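PDB 1QYI: hypothetical protein, which is of unknown function but carries a haloacid dehalogenase-like fold and is therefore probably a hydrolase of that superfamily, perhaps a phosphatase. Local coordinates for residues 47-50 / 51-54. Residues are numbered along the deposited sequence; the frame is centred on the assembly and turned at random.
Sequences LTDN and DIQD
T48 and D51 meet at the start of helix 49-60 in a capping box, the side chain of each turned to the backbone N-H of the other. T48 OG1 takes the N-H of D51 at 3.0 Å in a nearly straight bond (165°). The reciprocal half, from T48 N to D51 OD2, is bent and very short as modelled, so its exact geometry is doubtful. The same T48 OG1 also accepts from N50 N, again at 3.0 Å but at 135°, and one hydroxyl oxygen thus serves two amides of the first turn, where the i-4 carbonyl partners of a helix interior are lacking. This placement depends on T48 chi1 of 78°, which turns OG1 toward the amides of N50 and D51, with CG2 left beside the D51 carboxylate. The side chains of T48 and D51 run nearly perpendicular; with CG beside its own backbone N, the D51 carboxylate reaches back to the T48 amide. A carboxylate here would be expected to interact favourably with the positive end of the helix dipole. Regular backbone bonding follows, I52 N donating to T48 O at 3.1 Å and D54 N to N50 O at 2.8 Å, whereas the intervening bond from Q53 N to D49 O is weak. Beside the box, L47 CD2 lies 3.9 Å from D51 CB, while L47 CB packs loosely on I52 CG1 at 4.3 Å. Both L47 and the buried I52 rest on Y207 of a loop; L47 also touches L24 of helix 16-31, and I52 meets R17 and D20 of that helix. The capped end therefore lies at the protein surface, its apolar side set against helix 16-31.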
loop_
_atom_site.group_PDB
_atom_site.type_symbol
_atom_site.label_atom_id
_atom_site.label_comp_id
_atom_site.label_asym_id
_atom_site.label_seq_id
_atom_site.Cartn_x
_atom_site.Cartn_y
_atom_site.Cartn_z
ATOM N N LEU A 47 -1.109 -15.063 -16.124
ATOM C CA LEU A 47 -1.519 -15.293 -14.735
ATOM C C LEU A 47 -3.029 -15.124 -14.528
ATOM O O LEU A 47 -3.665 -14.317 -15.204
ATOM C CB LEU A 47 -0.790 -14.321 -13.808
ATOM C CG LEU A 47 0.721 -14.444 -13.667
ATOM C CD1 LEU A 47 1.271 -13.163 -13.064
ATOM C CD2 LEU A 47 1.063 -15.643 -12.816
ATOM N N THR A 48 -3.590 -15.880 -13.584
ATOM C CA THR A 48 -5.016 -15.810 -13.257
ATOM C C THR A 48 -5.160 -15.405 -11.794
ATOM O O THR A 48 -4.183 -15.390 -11.046
ATOM C CB THR A 48 -5.717 -17.165 -13.391
ATOM O OG1 THR A 48 -5.412 -17.970 -12.245
ATOM C CG2 THR A 48 -5.257 -17.892 -14.648
ATOM N N ASP A 49 -6.381 -15.104 -11.371
ATOM C CA ASP A 49 -6.605 -14.708 -9.989
ATOM C C ASP A 49 -6.243 -15.831 -9.023
ATOM O O ASP A 49 -5.985 -15.588 -7.843
ATOM C CB ASP A 49 -8.062 -14.274 -9.802
ATOM C CG ASP A 49 -8.251 -12.782 -9.982
ATOM O OD1 ASP A 49 -7.392 -12.160 -10.639
ATOM O OD2 ASP A 49 -9.254 -12.227 -9.475
ATOM N N ASN A 50 -6.218 -17.056 -9.542
ATOM C CA ASN A 50 -5.875 -18.234 -8.756
ATOM C C ASN A 50 -4.361 -18.419 -8.690
ATOM O O ASN A 50 -3.830 -18.744 -7.631
ATOM C CB ASN A 50 -6.506 -19.480 -9.372
ATOM C CG ASN A 50 -7.943 -19.257 -9.779
ATOM O OD1 ASN A 50 -8.228 -18.462 -10.682
ATOM N ND2 ASN A 50 -8.865 -19.952 -9.111
ATOM N N ASP A 51 -3.676 -18.234 -9.822
ATOM C CA ASP A 51 -2.207 -18.368 -9.862
ATOM C C ASP A 51 -1.617 -17.418 -8.822
ATOM O O ASP A 51 -0.850 -17.822 -7.944
ATOM C CB ASP A 51 -1.605 -17.984 -11.230
ATOM C CG ASP A 51 -2.234 -18.729 -12.409
ATOM O OD1 ASP A 51 -2.408 -19.972 -12.362
ATOM O OD2 ASP A 51 -2.526 -18.052 -13.416
ATOM N N ILE A 52 -1.987 -16.144 -8.949
ATOM C CA ILE A 52 -1.525 -15.082 -8.062
ATOM C C ILE A 52 -1.792 -15.452 -6.618
ATOM O O ILE A 52 -0.970 -15.198 -5.744
ATOM C CB ILE A 52 -2.259 -13.752 -8.359
ATOM C CG1 ILE A 52 -2.035 -13.336 -9.815
ATOM C CG2 ILE A 52 -1.764 -12.663 -7.423
ATOM C CD1 ILE A 52 -2.914 -12.176 -10.254
ATOM N N GLN A 53 -2.946 -16.056 -6.370
ATOM C CA GLN A 53 -3.310 -16.427 -5.017
ATOM C C GLN A 53 -2.413 -17.546 -4.532
ATOM O O GLN A 53 -1.991 -17.577 -3.371
ATOM C CB GLN A 53 -4.776 -16.850 -4.968
ATOM C CG GLN A 53 -5.621 -16.045 -3.988
ATOM C CD GLN A 53 -5.432 -14.526 -4.105
ATOM O OE1 GLN A 53 -5.638 -13.931 -5.172
ATOM N NE2 GLN A 53 -5.023 -13.899 -3.002
ATOM N N ASP A 54 -2.109 -18.473 -5.422
ATOM C CA ASP A 54 -1.250 -19.573 -5.038
ATOM C C ASP A 54 0.140 -19.034 -4.722
ATOM O O ASP A 54 0.750 -19.378 -3.711
ATOM C CB ASP A 54 -1.154 -20.586 -6.171
ATOM C CG ASP A 54 -0.208 -21.712 -5.841
ATOM O OD1 ASP A 54 -0.517 -22.490 -4.908
ATOM O OD2 ASP A 54 0.856 -21.794 -6.492
#